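Local coordinates for protein tRNA (guanine-N(1)-)-methyltransferase (Aquifex aeolicus, PDB 1OY5) that probably methylates N1 of guanosine-37 in tRNA, with S-adenosyl-L-methionine as methyl donor, and works as a homodimer, at residues Ile41-Phe46 against Ala73-Val77; Val101-Ser105 against Ala152-Leu157. All blocks are in the same frame, centred on the assembly; numbering follows the deposited sequence.

Contact 1: Ile41-Phe46 against Ala73-Val77; sequences IDLREF and AYDYV
The ring of Phe-46 carries Ala-73 CA over one face, off-centre toward the rim, while its edge is turned to the face of Tyr-76 in a T-shaped pair; carbonyl O of Asp-42 also lies at the Phe-46 edge, in the ring plane. In the SPOUT-class methyltransferase fold this joins the end of outer strand 36-42, and the 3-10 turn that follows it, to helix 67-81. The two ring planes stand at 64° with centroids 5.1 Å apart, and Phe-46 CZ comes within 3.5 Å of Tyr-76 CG. Ala-73 CA makes a CH-pi contact, 4.0 Å from the Phe-46 ring centroid and 19° off the ring normal. Tyr-76 has CG anti to its own N (chi1 164°), which lays its ring across the far edge of Phe-46. An alanine in place of Phe-46 would take away the ring between Ala-73 and Tyr-76 and would probably leave the Tyr-76 face without its edge partner and Ala-73 CA without the ring face over it. On the helix, Asp-75 forms a salt bridge to Arg-189 of the second subunit. Deeper in, Ile-41 bridges two helix residues, CG2 lying 4.4 Å from Ala-73 CB and CD1 4.4 Å from Tyr-76 CE1.

Contact 2: Val101-Ser105 against Ala152-Leu157; sequences VNELS and AVSRVL
Two helices of the SPOUT methyltransferase domain, 98-105 and 143-155, pack here through valine, leucine and alanine side chains and the CA and CB of Ser-105, the second helix giving way to a loop at Val-156 and Leu-157. Val-101 is the centre of the contact and spreads its two methyls over Ala-152: CG2 rests 3.5 Å from Ala-152 CB, while CG1 faces the backbone, 3.6 Å from Val-153 N. The same CG1 of Val-101 reaches on to Val-156 CG2 at 4.0 Å, and its place anti to the backbone N (chi1 174°) is what points it across at the other helix. Val-153 answers from its side with both branches. Its CG2 lies 3.8 Å from Leu-104 CB, next to the carbonyl O of Val-101, and its CG1 touches Ser-105 CA at 3.9 Å, so that the valine reaches the backbone of the opposing helix as well as its side chains. Beyond the helical part of 152-157, Val-156 sends CG2 to Ser-105 CB at 3.8 Å; this methyl lies between the backbone N and the carbonyl carbon, and from there it touches both Val-101 CG1 and Ser-105 CB. On the sheet side Val-153 also packs on Leu-6 and Phe-8 of strand 6-12, and Leu-157 on Val-36. Phe-137 of the second subunit packs on Val-101 and Ala-152, which places this helix pair at the dimer interface, against a residue that probably belongs to the S-adenosyl-L-methionine site. At the far end of the contact, Leu-157 CD2 lies 3.7 Å from the carbonyl O of Ser-105.

Both segments of contact 1 come before those of contact 2 in the sequence, and the two contacts lie apart, with centres 24 Å from each other and nearest atoms about 14 Å apart. Both pack around the parallel five-stranded beta-sheet in the same SPOUT-class domain. The chain runs through strand 36-42 and helix 67-81, then strand 85-89, helix 98-105, strand 109-114 and helix 143-155. Both contacts border strand 36-42: Val-36 at its start meets Ser-154 and Leu-157, and Ile-41 near its end takes part in contact 1. Each contact touches the second subunit, through its Arg-189 at contact 1 and its Phe-137 and Ile-138 at contact 2, in keeping with a homodimer.

Contact 1: Ile41-Phe46 against Ala73-Val77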
# COMPACT_ATOMS: atom_id res chain seq x y z
N ILE A 41 -9.66 8.73 -12.97
CA ILE A 41 -9.62 9.19 -14.36
C ILE A 41 -9.06 8.03 -15.16
O ILE A 41 -7.94 7.60 -14.97
CB ILE A 41 -8.74 10.46 -14.53
CG1 ILE A 41 -9.06 11.54 -13.49
CG2 ILE A 41 -8.91 11.03 -15.89
CD1 ILE A 41 -10.35 12.29 -13.73
N ASP A 42 -9.90 7.49 -16.00
CA ASP A 42 -9.57 6.39 -16.86
C ASP A 42 -8.64 6.79 -18.01
O ASP A 42 -9.06 7.53 -18.93
CB ASP A 42 -10.84 5.89 -17.45
CG ASP A 42 -10.73 4.52 -17.92
OD1 ASP A 42 -11.83 3.91 -17.98
OD2 ASP A 42 -9.63 3.97 -18.24
N LEU A 43 -7.40 6.30 -17.94
CA LEU A 43 -6.39 6.63 -18.97
C LEU A 43 -6.83 6.30 -20.39
O LEU A 43 -6.53 7.04 -21.33
CB LEU A 43 -5.07 5.92 -18.74
CG LEU A 43 -4.01 6.79 -18.12
CD1 LEU A 43 -2.77 5.93 -17.88
CD2 LEU A 43 -3.67 7.99 -19.02
N ARG A 44 -7.53 5.20 -20.50
CA ARG A 44 -8.02 4.77 -21.75
C ARG A 44 -8.96 5.77 -22.43
O ARG A 44 -8.89 5.90 -23.64
CB ARG A 44 -8.67 3.40 -21.58
CG ARG A 44 -7.65 2.34 -21.12
CD ARG A 44 -8.25 1.11 -20.44
NE ARG A 44 -9.13 1.46 -19.31
CZ ARG A 44 -10.12 0.68 -18.91
NH1 ARG A 44 -10.34 -0.50 -19.52
NH2 ARG A 44 -10.91 1.06 -17.93
N GLU A 45 -9.77 6.52 -21.66
CA GLU A 45 -10.72 7.46 -22.25
C GLU A 45 -10.00 8.65 -22.75
O GLU A 45 -10.59 9.49 -23.41
CB GLU A 45 -11.80 7.95 -21.31
CG GLU A 45 -12.42 6.93 -20.43
CD GLU A 45 -13.61 6.25 -21.02
OE1 GLU A 45 -13.49 5.50 -22.03
OE2 GLU A 45 -14.69 6.42 -20.44
N PHE A 46 -8.72 8.75 -22.43
CA PHE A 46 -7.93 9.89 -22.88
C PHE A 46 -6.86 9.52 -23.84
O PHE A 46 -6.05 10.36 -24.12
CB PHE A 46 -7.29 10.61 -21.71
CG PHE A 46 -8.24 11.41 -20.91
CD1 PHE A 46 -8.48 12.72 -21.22
CD2 PHE A 46 -8.92 10.83 -19.85
CE1 PHE A 46 -9.39 13.49 -20.51
CE2 PHE A 46 -9.84 11.58 -19.10
CZ PHE A 46 -10.08 12.93 -19.46
N ALA A 73 -4.98 13.79 -20.07
CA ALA A 73 -5.71 13.73 -18.82
C ALA A 73 -5.38 14.94 -17.91
O ALA A 73 -6.27 15.52 -17.26
CB ALA A 73 -5.41 12.45 -18.11
N TYR A 74 -4.09 15.27 -17.84
CA TYR A 74 -3.59 16.40 -17.09
C TYR A 74 -4.29 17.67 -17.58
O TYR A 74 -4.88 18.41 -16.78
CB TYR A 74 -2.06 16.48 -17.24
CG TYR A 74 -1.39 17.71 -16.63
CD1 TYR A 74 -0.98 18.76 -17.43
CD2 TYR A 74 -1.15 17.79 -15.28
CE1 TYR A 74 -0.37 19.88 -16.92
CE2 TYR A 74 -0.53 18.91 -14.74
CZ TYR A 74 -0.15 19.96 -15.58
OH TYR A 74 0.42 21.09 -15.11
N ASP A 75 -4.23 17.91 -18.90
CA ASP A 75 -4.86 19.05 -19.52
C ASP A 75 -6.31 19.16 -19.11
O ASP A 75 -6.75 20.22 -18.70
CB ASP A 75 -4.77 18.98 -21.05
CG ASP A 75 -3.37 19.24 -21.57
OD1 ASP A 75 -3.13 19.09 -22.79
OD2 ASP A 75 -2.42 19.58 -20.83
N TYR A 76 -7.05 18.07 -19.23
CA TYR A 76 -8.46 18.04 -18.85
C TYR A 76 -8.63 18.50 -17.40
O TYR A 76 -9.44 19.37 -17.14
CB TYR A 76 -9.02 16.63 -19.08
CG TYR A 76 -10.33 16.30 -18.40
CD1 TYR A 76 -10.36 15.77 -17.12
CD2 TYR A 76 -11.53 16.44 -19.07
CE1 TYR A 76 -11.54 15.43 -16.52
CE2 TYR A 76 -12.71 16.11 -18.48
CZ TYR A 76 -12.72 15.60 -17.19
OH TYR A 76 -13.92 15.26 -16.53
N VAL A 77 -7.83 17.98 -16.49
CA VAL A 77 -7.92 18.35 -15.07
C VAL A 77 -7.70 19.85 -14.89
O VAL A 77 -8.47 20.54 -14.19
CB VAL A 77 -6.91 17.56 -14.21
CG1 VAL A 77 -7.02 17.94 -12.76
CG2 VAL A 77 -7.11 16.04 -14.36

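Contact 2: Val101-Ser105 against Ala152-Leu157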
# COMPACT_ATOMS: atom_id res chain seq x y z
N VAL A 101 2.14 13.18 4.17
CA VAL A 101 0.71 13.05 4.36
C VAL A 101 0.17 14.40 4.80
O VAL A 101 -0.81 14.91 4.27
CB VAL A 101 0.33 11.97 5.40
CG1 VAL A 101 -1.16 11.98 5.64
CG2 VAL A 101 0.76 10.60 4.95
N ASN A 102 0.81 15.01 5.78
CA ASN A 102 0.36 16.30 6.30
C ASN A 102 0.47 17.45 5.29
O ASN A 102 -0.47 18.21 5.13
CB ASN A 102 1.11 16.64 7.57
CG ASN A 102 0.78 15.69 8.70
OD1 ASN A 102 -0.22 15.84 9.41
ND2 ASN A 102 1.63 14.67 8.85
N GLU A 103 1.62 17.55 4.64
CA GLU A 103 1.87 18.56 3.60
C GLU A 103 0.77 18.46 2.53
O GLU A 103 0.25 19.47 2.06
CB GLU A 103 3.24 18.32 2.93
CG GLU A 103 4.47 18.40 3.85
CD GLU A 103 5.76 17.90 3.17
OE1 GLU A 103 5.92 18.14 1.95
OE2 GLU A 103 6.62 17.26 3.83
N LEU A 104 0.46 17.22 2.14
CA LEU A 104 -0.51 16.93 1.09
C LEU A 104 -1.92 17.29 1.52
O LEU A 104 -2.75 17.64 0.68
CB LEU A 104 -0.45 15.43 0.70
CG LEU A 104 0.79 14.90 -0.04
CD1 LEU A 104 0.75 13.39 -0.19
CD2 LEU A 104 0.91 15.49 -1.40
N SER A 105 -2.20 17.15 2.81
CA SER A 105 -3.51 17.46 3.37
C SER A 105 -3.77 18.94 3.29
O SER A 105 -4.92 19.36 3.33
CB SER A 105 -3.59 17.04 4.84
OG SER A 105 -2.66 17.75 5.65
N ALA A 152 -4.34 7.98 3.84
CA ALA A 152 -3.55 8.67 4.86
C ALA A 152 -3.94 10.13 5.02
O ALA A 152 -4.10 10.63 6.13
CB ALA A 152 -2.05 8.55 4.55
N VAL A 153 -4.05 10.80 3.89
CA VAL A 153 -4.41 12.19 3.82
C VAL A 153 -5.82 12.46 4.36
O VAL A 153 -6.02 13.37 5.18
CB VAL A 153 -4.29 12.70 2.38
CG1 VAL A 153 -4.94 14.03 2.25
CG2 VAL A 153 -2.82 12.79 1.98
N SER A 154 -6.76 11.63 3.95
CA SER A 154 -8.16 11.78 4.33
C SER A 154 -8.35 11.67 5.80
O SER A 154 -9.16 12.40 6.36
CB SER A 154 -9.03 10.73 3.66
OG SER A 154 -9.21 10.99 2.27
N ARG A 155 -7.62 10.76 6.44
CA ARG A 155 -7.80 10.58 7.89
C ARG A 155 -7.23 11.71 8.76
O ARG A 155 -7.69 11.90 9.89
CB ARG A 155 -7.32 9.21 8.38
CG ARG A 155 -5.83 8.99 8.29
CD ARG A 155 -5.38 7.74 8.98
NE ARG A 155 -5.67 7.78 10.41
CZ ARG A 155 -4.96 8.46 11.30
NH1 ARG A 155 -3.91 9.17 10.92
NH2 ARG A 155 -5.29 8.42 12.58
N VAL A 156 -6.28 12.49 8.25
CA VAL A 156 -5.74 13.62 9.03
C VAL A 156 -6.44 14.90 8.65
O VAL A 156 -6.01 15.98 9.05
CB VAL A 156 -4.22 13.84 8.84
CG1 VAL A 156 -3.45 12.63 9.30
CG2 VAL A 156 -3.90 14.21 7.43
N LEU A 157 -7.49 14.82 7.84
CA LEU A 157 -8.23 16.04 7.51
C LEU A 157 -9.16 16.40 8.65
O LEU A 157 -9.77 15.55 9.27
CB LEU A 157 -9.07 15.86 6.25
CG LEU A 157 -8.32 15.89 4.94
CD1 LEU A 157 -9.29 15.60 3.80
CD2 LEU A 157 -7.62 17.22 4.75